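Local coordinates for protein imine reductase (Bacillus cereus, PDB 4D3D) that catalyses the NADPH-dependent, S-selective reduction of the cyclic imine 2-methylpyrroline, at residues B[23-28]-B[76-81]; B[37-42]-B[167-172]; B[85-90]-B[111-116]; B[254-259]-B[282-287]. All blocks are in the same frame, centred on the assembly; numbering follows the deposited sequence. Where two conformers were deposited one is given.

Interaction 1 of 4, residues B[23-28]-B[76-81]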
loop_
_atom_site.group_PDB
_atom_site.type_symbol
_atom_site.label_atom_id
_atom_site.label_comp_id
_atom_site.label_asym_id
_atom_site.label_seq_id
_atom_site.Cartn_x
_atom_site.Cartn_y
_atom_site.Cartn_z
ATOM N N SER B 23 -26.365 -33.011 4.670
ATOM C CA SER B 23 -27.348 -32.303 5.520
ATOM C C SER B 23 -26.597 -31.224 6.334
ATOM O O SER B 23 -25.527 -31.519 6.863
ATOM C CB SER B 23 -27.961 -33.348 6.464
ATOM O OG SER B 23 -29.140 -32.866 7.045
ATOM N N VAL B 24 -27.164 -30.009 6.463
ATOM C CA VAL B 24 -26.505 -28.881 7.153
ATOM C C VAL B 24 -27.544 -27.840 7.633
ATOM O O VAL B 24 -28.625 -27.741 7.056
ATOM C CB VAL B 24 -25.471 -28.240 6.196
ATOM C CG1 VAL B 24 -26.152 -27.605 4.983
ATOM C CG2 VAL B 24 -24.527 -27.276 6.923
ATOM N N THR B 25 -27.234 -27.132 8.709
ATOM C CA THR B 25 -28.080 -26.064 9.232
ATOM C C THR B 25 -27.412 -24.720 8.949
ATOM O O THR B 25 -26.178 -24.570 9.147
ATOM C CB THR B 25 -28.289 -26.240 10.753
ATOM O OG1 THR B 25 -29.080 -27.403 10.990
ATOM C CG2 THR B 25 -28.965 -25.024 11.365
ATOM N N VAL B 26 -28.194 -23.717 8.535
ATOM C CA VAL B 26 -27.709 -22.334 8.340
ATOM C C VAL B 26 -28.544 -21.459 9.249
ATOM O O VAL B 26 -29.780 -21.413 9.129
ATOM C CB VAL B 26 -27.808 -21.872 6.878
ATOM C CG1 VAL B 26 -27.418 -20.426 6.740
ATOM C CG2 VAL B 26 -26.955 -22.772 6.002
ATOM N N ILE B 27 -27.867 -20.778 10.167
ATOM C CA ILE B 27 -28.469 -19.847 11.053
ATOM C C ILE B 27 -27.993 -18.466 10.689
ATOM O O ILE B 27 -26.798 -18.155 10.632
ATOM C CB ILE B 27 -28.147 -20.137 12.532
ATOM C CG1 ILE B 27 -28.873 -21.376 13.057
ATOM C CG2 ILE B 27 -28.527 -18.919 13.400
ATOM C CD1 ILE B 27 -28.417 -21.892 14.374
ATOM N N GLY B 28 -28.939 -17.582 10.391
ATOM C CA GLY B 28 -28.621 -16.235 9.913
ATOM C C GLY B 28 -28.831 -16.117 8.405
ATOM O O GLY B 28 -28.150 -16.771 7.604
ATOM N N ALA B 76 -30.810 -28.956 16.755
ATOM C CA ALA B 76 -31.098 -30.403 16.786
ATOM C C ALA B 76 -31.005 -31.081 15.435
ATOM O O ALA B 76 -30.750 -32.312 15.363
ATOM C CB ALA B 76 -32.471 -30.668 17.432
ATOM N N ALA B 77 -31.249 -30.307 14.377
ATOM C CA ALA B 77 -31.342 -30.853 13.021
ATOM C C ALA B 77 -30.074 -31.518 12.494
ATOM O O ALA B 77 -30.128 -32.458 11.641
ATOM C CB ALA B 77 -31.812 -29.800 12.044
ATOM N N ASN B 78 -28.915 -30.962 12.866
ATOM C CA ASN B 78 -27.670 -31.353 12.253
ATOM C C ASN B 78 -26.502 -31.153 13.230
ATOM O O ASN B 78 -26.562 -30.340 14.192
ATOM C CB ASN B 78 -27.366 -30.514 10.970
ATOM C CG ASN B 78 -28.293 -30.768 9.843
ATOM O OD1 ASN B 78 -29.172 -29.939 9.507
ATOM N ND2 ASN B 78 -28.181 -31.921 9.269
ATOM N N GLU B 79 -25.399 -31.846 12.918
ATOM C CA GLU B 79 -24.117 -31.662 13.615
ATOM C C GLU B 79 -23.433 -30.364 13.207
ATOM O O GLU B 79 -22.949 -29.630 14.049
ATOM C CB GLU B 79 -23.183 -32.812 13.232
ATOM C CG GLU B 79 -21.770 -32.701 13.764
ATOM C CD GLU B 79 -20.952 -33.953 13.342
ATOM O OE1 GLU B 79 -20.920 -34.309 12.141
ATOM O OE2 GLU B 79 -20.461 -34.620 14.252
ATOM N N LEU B 80 -23.458 -30.091 11.904
ATOM C CA LEU B 80 -22.807 -28.881 11.359
ATOM C C LEU B 80 -23.780 -27.701 11.222
ATOM O O LEU B 80 -24.846 -27.840 10.555
ATOM C CB LEU B 80 -22.191 -29.230 10.011
ATOM C CG LEU B 80 -21.359 -28.110 9.390
ATOM C CD1 LEU B 80 -20.145 -27.808 10.221
ATOM C CD2 LEU B 80 -20.952 -28.451 7.957
ATOM N N VAL B 81 -23.400 -26.566 11.857
ATOM C CA VAL B 81 -24.246 -25.363 11.943
ATOM C C VAL B 81 -23.408 -24.209 11.424
ATOM O O VAL B 81 -22.431 -23.838 12.052
ATOM C CB VAL B 81 -24.641 -25.133 13.406
ATOM C CG1 VAL B 81 -25.469 -23.861 13.509
ATOM C CG2 VAL B 81 -25.324 -26.371 13.989
HETATM O O HOH W 1 -24.340 -32.003 9.673
#
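Thr25 and Val81 lie opposite each other as a parallel bridge between strands 23-27 and 80-83, their CA atoms 4.7 Å apart. Thr25 N donates to Leu80 O at 3.1 Å, and the bond is nearly straight (168°). The side chain of Thr25 starts beside this bond, with CB 3.8 Å from Leu80 O, and then forks. Its chi1 of -68° sets OG1 beside the backbone N; there the oxygen meets Ala77 CB and hydrogen-bonds to Ala74 O in helix 71-77. The methyl CG2 turns to the neighbouring strand and comes within 4.3 Å of Val81 CG1. That same methyl of Val81 receives the tip of Ile27, CD1 to CG1 at 3.6 Å. On the other face of the sheet Val24 and Leu80 run side by side in the same direction, CG2 of the valine 3.9 Å from CD2 of the leucine. At the start of the strand pair, a water donates to Ser23 O and accepts from Leu80 N. Beta-branched residues suit such extended backbone, and threonine adds a hydroxyl that ties strand 23-27 to helix 71-77. The chemistry is that of a Rossmann-type core: backbone groups pair within the sheet, while the side chains on both faces are mostly hydrocarbon.

Interaction 2 of 4, residues B[37-42]-B[167-172]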
loop_
_atom_site.group_PDB
_atom_site.type_symbol
_atom_site.label_atom_id
_atom_site.label_comp_id
_atom_site.label_asym_id
_atom_site.label_seq_id
_atom_site.Cartn_x
_atom_site.Cartn_y
_atom_site.Cartn_z
ATOM N N ALA B 37 -27.074 -21.114 1.711
ATOM C CA ALA B 37 -28.165 -22.069 1.709
ATOM C C ALA B 37 -28.580 -22.456 0.268
ATOM O O ALA B 37 -28.912 -23.592 -0.039
ATOM C CB ALA B 37 -29.354 -21.498 2.501
ATOM N N ASP B 38 -28.606 -21.472 -0.597
ATOM C CA ASP B 38 -29.003 -21.678 -2.004
ATOM C C ASP B 38 -28.062 -22.672 -2.711
ATOM O O ASP B 38 -28.500 -23.630 -3.401
ATOM C CB ASP B 38 -28.990 -20.291 -2.661
ATOM C CG ASP B 38 -29.923 -20.175 -3.791
ATOM O OD1 ASP B 38 -31.155 -20.194 -3.557
ATOM O OD2 ASP B 38 -29.416 -20.046 -4.914
ATOM N N VAL B 39 -26.762 -22.480 -2.514
ATOM C CA VAL B 39 -25.773 -23.378 -3.110
ATOM C C VAL B 39 -25.810 -24.741 -2.514
ATOM O O VAL B 39 -25.724 -25.721 -3.241
ATOM C CB VAL B 39 -24.357 -22.826 -2.986
ATOM C CG1 VAL B 39 -23.295 -23.870 -3.340
ATOM C CG2 VAL B 39 -24.256 -21.652 -3.909
ATOM N N PHE B 40 -25.983 -24.837 -1.184
ATOM C CA PHE B 40 -26.182 -26.143 -0.602
ATOM C C PHE B 40 -27.411 -26.866 -1.248
ATOM O O PHE B 40 -27.300 -28.058 -1.538
ATOM C CB PHE B 40 -26.361 -26.079 0.938
ATOM C CG PHE B 40 -25.091 -25.860 1.717
ATOM C CD1 PHE B 40 -23.949 -26.632 1.498
ATOM C CD2 PHE B 40 -25.062 -24.891 2.744
ATOM C CE1 PHE B 40 -22.771 -26.409 2.222
ATOM C CE2 PHE B 40 -23.908 -24.700 3.525
ATOM C CZ PHE B 40 -22.767 -25.470 3.263
ATOM N N LEU B 41 -28.534 -26.149 -1.416
ATOM C CA LEU B 41 -29.762 -26.753 -2.014
ATOM C C LEU B 41 -29.494 -27.234 -3.435
ATOM O O LEU B 41 -29.860 -28.354 -3.807
ATOM C CB LEU B 41 -30.964 -25.783 -2.018
ATOM C CG LEU B 41 -31.592 -25.585 -0.620
ATOM C CD1 LEU B 41 -32.495 -24.353 -0.607
ATOM C CD2 LEU B 41 -32.330 -26.842 -0.104
ATOM N N GLU B 42 -28.809 -26.405 -4.183
ATOM C CA GLU B 42 -28.431 -26.768 -5.550
ATOM C C GLU B 42 -27.603 -28.057 -5.608
ATOM O O GLU B 42 -27.764 -28.829 -6.534
ATOM C CB GLU B 42 -27.670 -25.621 -6.180
ATOM C CG GLU B 42 -27.230 -25.854 -7.621
ATOM C CD GLU B 42 -26.394 -24.705 -8.139
ATOM O OE1 GLU B 42 -26.460 -23.620 -7.521
ATOM O OE2 GLU B 42 -25.674 -24.898 -9.149
ATOM N N LEU B 167 -17.833 -27.728 3.562
ATOM C CA LEU B 167 -17.427 -26.317 3.463
ATOM C C LEU B 167 -16.983 -25.998 2.037
ATOM O O LEU B 167 -17.244 -24.949 1.555
ATOM C CB LEU B 167 -16.305 -25.973 4.487
ATOM C CG LEU B 167 -16.824 -26.077 5.930
ATOM C CD1 LEU B 167 -15.657 -25.905 6.887
ATOM C CD2 LEU B 167 -17.933 -25.064 6.195
ATOM N N GLU B 168 -16.307 -26.938 1.375
ATOM C CA GLU B 168 -15.801 -26.710 -0.011
ATOM C C GLU B 168 -16.865 -26.745 -1.112
ATOM O O GLU B 168 -16.604 -26.372 -2.260
ATOM C CB GLU B 168 -14.623 -27.666 -0.285
ATOM C CG GLU B 168 -13.373 -27.227 0.434
ATOM C CD GLU B 168 -12.178 -28.137 0.278
ATOM O OE1 GLU B 168 -12.251 -29.171 -0.393
ATOM O OE2 GLU B 168 -11.146 -27.837 0.866
ATOM N N VAL B 169 -18.103 -27.098 -0.760
ATOM C CA VAL B 169 -19.220 -26.821 -1.651
ATOM C C VAL B 169 -19.434 -25.300 -1.821
ATOM O O VAL B 169 -19.837 -24.814 -2.883
ATOM C CB VAL B 169 -20.503 -27.462 -1.085
ATOM C CG1 VAL B 169 -21.721 -27.052 -1.885
ATOM C CG2 VAL B 169 -20.323 -28.961 -0.977
ATOM N N LEU B 170 -19.115 -24.524 -0.780
ATOM C CA LEU B 170 -19.297 -23.077 -0.819
ATOM C C LEU B 170 -18.173 -22.312 -1.558
ATOM O O LEU B 170 -18.451 -21.390 -2.340
ATOM C CB LEU B 170 -19.419 -22.520 0.619
ATOM C CG LEU B 170 -20.550 -23.143 1.434
ATOM C CD1 LEU B 170 -20.547 -22.483 2.795
ATOM C CD2 LEU B 170 -21.925 -23.017 0.745
ATOM N N THR B 171 -16.937 -22.627 -1.224
ATOM C CA THR B 171 -15.730 -21.999 -1.771
ATOM C C THR B 171 -14.544 -22.953 -1.596
ATOM O O THR B 171 -14.641 -23.945 -0.850
ATOM C CB THR B 171 -15.318 -20.658 -1.043
ATOM O OG1 THR B 171 -14.751 -20.955 0.246
ATOM C CG2 THR B 171 -16.418 -19.695 -0.847
ATOM N N SER B 172 -13.394 -22.657 -2.236
ATOM C CA SER B 172 -12.138 -23.298 -1.883
ATOM C C SER B 172 -11.712 -22.876 -0.469
ATOM O O SER B 172 -12.170 -21.865 0.024
ATOM C CB SER B 172 -11.043 -22.986 -2.902
ATOM O OG SER B 172 -11.453 -23.576 -4.125
#
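The phenyl ring of Phe40 and the side chain of Leu170 cross at about a right angle, and the leucine brings a methyl down on the flat of the ring. Leu170 CD2 lies 3.8 Å from the ring centroid of Phe40 and 17° off the normal, a CH-pi contact. The methyl is displaced toward the rim, so its nearest ring atom is CZ, with Leu170 CD2 to Phe40 CZ at 3.6 Å. A leucine fits here because its end is forked: one branch, CD2, covers the face while CD1 comes near Phe40 CZ.

The two valines are oriented differently, sliding past each other in opposite directions. In Val39, chi1 of 168° holds CG1 anti to the backbone N, which carries this methyl to Val169 CG1 at 3.8 Å; it also comes to 3.6 Å from the carbonyl oxygen, Val169 O. The Val169 side chain crosses Phe40 obliquely, CG1 4.1 Å from Phe40 CD1, so that one methyl touches both residues of the facing helix. Compact, branched valines allow this close approach, and the side chains that meet are all hydrocarbon.

Phe40 also meets the ring of Tyr45 and the side chain of Val47 in strand 46-50. Helix 31-42 thus lies against the parallel part of the sheet, and the segment 167-172, whose Leu167 touches Tyr153 in strand 149-155, closes on its flank.

Interaction 3 of 4, residues B[85-90]-B[111-116]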
loop_
_atom_site.group_PDB
_atom_site.type_symbol
_atom_site.label_atom_id
_atom_site.label_comp_id
_atom_site.label_asym_id
_atom_site.label_seq_id
_atom_site.Cartn_x
_atom_site.Cartn_y
_atom_site.Cartn_z
ATOM N N LEU B 85 -24.002 -14.753 10.790
ATOM C CA LEU B 85 -24.617 -13.741 11.567
ATOM C C LEU B 85 -23.876 -12.405 11.299
ATOM O O LEU B 85 -22.753 -12.378 10.828
ATOM C CB LEU B 85 -24.498 -14.080 13.059
ATOM C CG LEU B 85 -25.023 -15.475 13.461
ATOM C CD1 LEU B 85 -24.763 -15.813 14.943
ATOM C CD2 LEU B 85 -26.508 -15.537 13.165
ATOM N N THR B 86 -24.443 -11.340 11.777
ATOM C CA THR B 86 -23.836 -10.029 11.541
ATOM C C THR B 86 -22.675 -9.720 12.504
ATOM O O THR B 86 -21.818 -8.921 12.174
ATOM C CB THR B 86 -24.897 -8.881 11.619
ATOM O OG1 THR B 86 -25.539 -8.920 12.891
ATOM C CG2 THR B 86 -25.945 -8.963 10.506
ATOM N N ASP B 87 -22.636 -10.356 13.695
ATOM C CA ASP B 87 -21.654 -10.061 14.733
ATOM C C ASP B 87 -21.548 -11.266 15.658
ATOM O O ASP B 87 -22.546 -11.999 15.781
ATOM C CB ASP B 87 -22.159 -8.892 15.570
ATOM C CG ASP B 87 -21.073 -8.241 16.429
ATOM O OD1 ASP B 87 -20.779 -8.662 17.578
ATOM O OD2 ASP B 87 -20.541 -7.223 15.961
ATOM N N TYR B 88 -20.438 -11.427 16.365
ATOM C CA TYR B 88 -20.371 -12.457 17.420
ATOM C C TYR B 88 -21.324 -12.224 18.577
ATOM O O TYR B 88 -21.808 -13.230 19.234
ATOM C CB TYR B 88 -18.944 -12.581 18.001
ATOM C CG TYR B 88 -18.016 -13.417 17.169
ATOM C CD1 TYR B 88 -17.355 -12.898 16.034
ATOM C CD2 TYR B 88 -17.797 -14.770 17.508
ATOM C CE1 TYR B 88 -16.512 -13.700 15.270
ATOM C CE2 TYR B 88 -16.943 -15.551 16.764
ATOM C CZ TYR B 88 -16.298 -15.046 15.684
ATOM O OH TYR B 88 -15.549 -15.926 14.924
ATOM N N ASN B 89 -21.669 -10.956 18.849
ATOM C CA ASN B 89 -22.689 -10.737 19.885
ATOM C C ASN B 89 -24.025 -11.446 19.657
ATOM O O ASN B 89 -24.707 -11.814 20.658
ATOM C CB ASN B 89 -22.911 -9.261 20.177
ATOM C CG ASN B 89 -21.709 -8.692 20.865
ATOM O OD1 ASN B 89 -20.881 -9.451 21.414
ATOM N ND2 ASN B 89 -21.536 -7.419 20.754
ATOM N N VAL B 90 -24.388 -11.591 18.398
ATOM C CA VAL B 90 -25.646 -12.235 18.015
ATOM C C VAL B 90 -25.477 -13.703 18.484
ATOM O O VAL B 90 -26.396 -14.275 19.000
ATOM C CB VAL B 90 -25.965 -12.208 16.505
ATOM C CG1 VAL B 90 -27.221 -12.999 16.204
ATOM C CG2 VAL B 90 -26.160 -10.755 16.024
ATOM N N SER B 111 -18.738 -14.423 11.145
ATOM C CA SER B 111 -18.739 -12.985 11.390
ATOM C C SER B 111 -17.306 -12.424 11.248
ATOM O O SER B 111 -16.370 -13.016 11.796
ATOM C CB SER B 111 -19.227 -12.706 12.799
ATOM O OG SER B 111 -20.611 -13.108 12.999
ATOM N N SER B 112 -17.146 -11.275 10.586
ATOM C CA SER B 112 -15.853 -10.541 10.601
ATOM C C SER B 112 -15.653 -9.751 11.889
ATOM O O SER B 112 -16.474 -8.877 12.267
ATOM C CB SER B 112 -15.756 -9.637 9.326
ATOM O OG SER B 112 -14.506 -8.973 9.262
ATOM N N ASP B 113 -14.577 -10.081 12.584
ATOM C CA ASP B 113 -14.184 -9.457 13.789
ATOM C C ASP B 113 -12.701 -9.786 14.034
ATOM O O ASP B 113 -11.973 -10.188 13.073
ATOM C CB ASP B 113 -15.110 -9.901 14.991
ATOM C CG ASP B 113 -15.271 -8.809 16.048
ATOM O OD1 ASP B 113 -14.314 -8.096 16.547
ATOM O OD2 ASP B 113 -16.425 -8.620 16.486
ATOM N N THR B 114 -12.264 -9.441 15.230
ATOM C CA THR B 114 -10.923 -9.528 15.610
ATOM C C THR B 114 -10.578 -11.037 15.874
ATOM O O THR B 114 -11.452 -11.906 16.140
ATOM C CB THR B 114 -10.603 -8.693 16.816
ATOM O OG1 THR B 114 -11.147 -9.247 18.034
ATOM C CG2 THR B 114 -11.059 -7.195 16.645
ATOM N N PRO B 115 -9.279 -11.304 15.896
ATOM C CA PRO B 115 -8.816 -12.641 16.301
ATOM C C PRO B 115 -9.266 -12.962 17.739
ATOM O O PRO B 115 -9.655 -14.090 18.003
ATOM C CB PRO B 115 -7.299 -12.469 16.225
ATOM C CG PRO B 115 -7.088 -11.470 15.086
ATOM C CD PRO B 115 -8.185 -10.473 15.302
ATOM N N GLU B 116 -9.190 -12.005 18.664
ATOM C CA GLU B 116 -9.536 -12.288 20.073
ATOM C C GLU B 116 -11.025 -12.606 20.218
ATOM O O GLU B 116 -11.407 -13.489 20.992
ATOM C CB GLU B 116 -9.114 -11.174 20.983
ATOM C CG GLU B 116 -9.570 -11.289 22.443
ATOM C CD GLU B 116 -9.167 -10.105 23.360
ATOM O OE1 GLU B 116 -8.430 -9.177 22.937
ATOM O OE2 GLU B 116 -9.537 -10.129 24.575
HETATM O O HOH W 2 -18.934 -8.344 12.894
HETATM O O HOH W 3 -15.432 -15.545 12.513
#
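Ser111 and Tyr88 form the centre of this contact. Tyr88 CD1 rests 3.7 Å from Ser111 CB, and beside it the same ring atom meets Asp113 CB at 3.9 Å; ring and carboxylate planes are 70° apart. In the conformer of Ser111 described, one of two modelled, OG donates to Leu85 O at 3.1 Å from well above the carbonyl plane, an off-axis bond. Serine is small enough to rest its CB against the aromatic ring, and in that conformer it can meet the backbone carbonyl as well. A water adds a further link, donating to Thr86 O at 3.0 Å and to Ser112 O at 2.6 Å.

Further out, Asp113 folds back on its own loop: OD1 accepts from Thr114 N at 2.8 Å through its anti lone pair, which restrains the carboxylate. Thr114 is the N-cap of helix 115-127, and its OG1 also bonds Glu268 of the second subunit. The ring of Tyr88 continues past Ser111 to Ala118 and Ala121 of that helix and to Thr134.

The two loops follow the neighbouring parallel strands 80-83 and 106-109, which helix 88-95 connects in a beta-alpha-beta crossover. Loops at this end of a Rossmann sheet characteristically border the dinucleotide site, so these probably flank the NADPH cleft.

Interaction 4 of 4, residues B[254-259]-B[282-287]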
loop_
_atom_site.group_PDB
_atom_site.type_symbol
_atom_site.label_atom_id
_atom_site.label_comp_id
_atom_site.label_asym_id
_atom_site.label_seq_id
_atom_site.Cartn_x
_atom_site.Cartn_y
_atom_site.Cartn_z
ATOM N N MET B 254 17.433 8.991 5.032
ATOM C CA MET B 254 17.134 9.287 3.613
ATOM C C MET B 254 15.594 9.092 3.327
ATOM O O MET B 254 15.025 9.856 2.509
ATOM C CB MET B 254 17.969 8.456 2.658
ATOM C CG MET B 254 19.469 8.660 2.751
ATOM S SD MET B 254 19.893 10.349 2.348
ATOM C CE MET B 254 19.897 10.295 0.560
ATOM N N GLY B 255 15.023 8.087 3.917
ATOM C CA GLY B 255 13.553 7.882 3.871
ATOM C C GLY B 255 12.807 9.042 4.433
ATOM O O GLY B 255 11.832 9.492 3.856
ATOM N N LEU B 256 13.226 9.531 5.631
ATOM C CA LEU B 256 12.587 10.716 6.197
ATOM C C LEU B 256 12.587 11.933 5.253
ATOM O O LEU B 256 11.624 12.590 5.006
ATOM C CB LEU B 256 13.296 11.150 7.516
ATOM C CG LEU B 256 12.833 12.432 8.154
ATOM C CD1 LEU B 256 11.391 12.376 8.614
ATOM C CD2 LEU B 256 13.810 12.858 9.306
ATOM N N ALA B 257 13.762 12.204 4.627
ATOM C CA ALA B 257 13.840 13.284 3.714
ATOM C C ALA B 257 12.891 13.128 2.499
ATOM O O ALA B 257 12.303 14.083 2.036
ATOM C CB ALA B 257 15.282 13.392 3.195
ATOM N N SER B 258 12.781 11.921 2.013
ATOM C CA SER B 258 11.869 11.606 0.934
ATOM C C SER B 258 10.357 11.840 1.305
ATOM O O SER B 258 9.608 12.491 0.570
ATOM C CB SER B 258 12.090 10.183 0.528
ATOM O OG SER B 258 11.284 9.769 -0.521
ATOM N N VAL B 259 10.016 11.415 2.506
ATOM C CA VAL B 259 8.665 11.641 2.999
ATOM C C VAL B 259 8.384 13.103 3.185
ATOM O O VAL B 259 7.305 13.605 2.873
ATOM C CB VAL B 259 8.405 10.824 4.299
ATOM C CG1 VAL B 259 7.025 11.149 4.853
ATOM C CG2 VAL B 259 8.494 9.341 4.030
ATOM N N VAL B 282 5.640 8.837 11.945
ATOM C CA VAL B 282 6.225 7.509 12.189
ATOM C C VAL B 282 7.750 7.565 11.955
ATOM O O VAL B 282 8.556 7.085 12.779
ATOM C CB VAL B 282 5.574 6.402 11.341
ATOM C CG1 VAL B 282 6.278 5.096 11.575
ATOM C CG2 VAL B 282 4.098 6.220 11.684
ATOM N N PHE B 283 8.140 8.067 10.776
ATOM C CA PHE B 283 9.583 8.237 10.449
ATOM C C PHE B 283 10.304 9.063 11.511
ATOM O O PHE B 283 11.406 8.680 11.930
ATOM C CB PHE B 283 9.774 8.867 9.084
ATOM C CG PHE B 283 9.725 7.853 7.925
ATOM C CD1 PHE B 283 8.523 7.354 7.465
ATOM C CD2 PHE B 283 10.893 7.431 7.334
ATOM C CE1 PHE B 283 8.532 6.370 6.496
ATOM C CE2 PHE B 283 10.887 6.477 6.294
ATOM C CZ PHE B 283 9.674 5.984 5.884
ATOM N N ARG B 284 9.710 10.166 11.924
ATOM C CA ARG B 284 10.333 11.012 12.952
ATOM C C ARG B 284 10.479 10.302 14.272
ATOM O O ARG B 284 11.524 10.423 14.925
ATOM C CB ARG B 284 9.628 12.323 13.097
ATOM C CG ARG B 284 9.819 13.252 11.916
ATOM C CD ARG B 284 9.432 14.714 12.140
ATOM N NE ARG B 284 10.291 15.319 13.223
ATOM C CZ ARG B 284 11.532 15.862 13.091
ATOM N NH1 ARG B 284 12.195 15.947 11.889
ATOM N NH2 ARG B 284 12.143 16.368 14.183
ATOM N N ARG B 285 9.504 9.512 14.660
ATOM C CA ARG B 285 9.648 8.730 15.861
ATOM C C ARG B 285 10.752 7.732 15.785
ATOM O O ARG B 285 11.471 7.512 16.735
ATOM C CB ARG B 285 8.271 8.054 16.216
ATOM C CG ARG B 285 7.247 9.052 16.673
ATOM C CD ARG B 285 5.800 8.603 16.368
ATOM N NE ARG B 285 5.424 7.512 17.133
ATOM C CZ ARG B 285 4.313 6.753 16.924
ATOM N NH1 ARG B 285 3.449 6.854 15.822
ATOM N NH2 ARG B 285 4.169 5.827 17.790
ATOM N N GLY B 286 10.961 7.096 14.649
ATOM C CA GLY B 286 12.087 6.199 14.496
ATOM C C GLY B 286 13.442 6.914 14.564
ATOM O O GLY B 286 14.392 6.357 15.093
ATOM N N MET B 287 13.535 8.079 13.957
ATOM C CA MET B 287 14.751 8.893 14.017
ATOM C C MET B 287 15.103 9.272 15.447
ATOM O O MET B 287 16.229 9.084 15.878
ATOM C CB MET B 287 14.581 10.126 13.138
ATOM C CG MET B 287 14.543 9.823 11.635
ATOM S SD MET B 287 16.045 9.117 10.944
ATOM C CE MET B 287 17.239 10.475 11.291
#
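Leu256 and Phe283 mark the closest backbone approach of two helical segments, their CA atoms 5.8 Å apart. The segment axes come within 9.7 Å and their directions differ by 152°, an antiparallel pair set at a marked tilt. Gly255 sits where the helices press together: having no side chain, it lets the Phe283 ring lie against bare backbone, with Phe283 CE2 3.7 Å from Gly255 C and Phe283 CD2 3.6 Å from Leu256 N. One turn on, Val259 covers a face of that ring. Its CG2 stands 4.0 Å from the ring centroid of Phe283, 15° off the normal, in a CH-pi contact; a branched valine can offer such a methyl without a long chain.

Helices 252-268 and 274-288 follow each other in the chain and form a helical hairpin of the C-terminal domain, which belongs to the 6-phosphogluconate dehydrogenase C-terminal clan. The hairpin takes part in the dimer: Trp195 of the second subunit meets Phe283 edge-to-face and hydrogen-bonds Ser258 OG, while Arg285 forms a salt bridge to Asp272 of that subunit.

Toward the more exposed side, Leu256 has CG anti to the backbone N (chi1 175°) and its two methyls part company. Leu256 CD1 meets Phe283 CB at 3.9 Å and the aliphatic Arg284 CG at 3.8 Å, so the arginine contributes hydrocarbon here while its chain bends on to the guanidinium. Leu256 CD2 reaches Met287 CG at 3.9 Å, crossing it obliquely, and the flexible methionine also packs on Leu252 and Ala253.

Interactions 1, 2 and 3 belong to the Rossmann-type domain, whereas interaction 4 lies in the helical C-terminal domain, its centre about 54 Å from that of interaction 1. The first two are buried, interactions 3 and 4 only partly so. Interactions 1 and 2 touch directly: Val24 CG1 of strand 23-27 packs on Phe40 CD2, so sheet and covering helix share one apolar layer. Interaction 1 also meets interaction 3 through Leu85, just past strand 80-83. Chemistry follows place: strand pairing supplies backbone hydrogen bonds in interaction 1, helix flanks meet through hydrocarbon in interactions 2 and 4, and the loops of interaction 3 use hydroxyls, carboxylates and water. Interactions 3 and 4 both reach the second subunit.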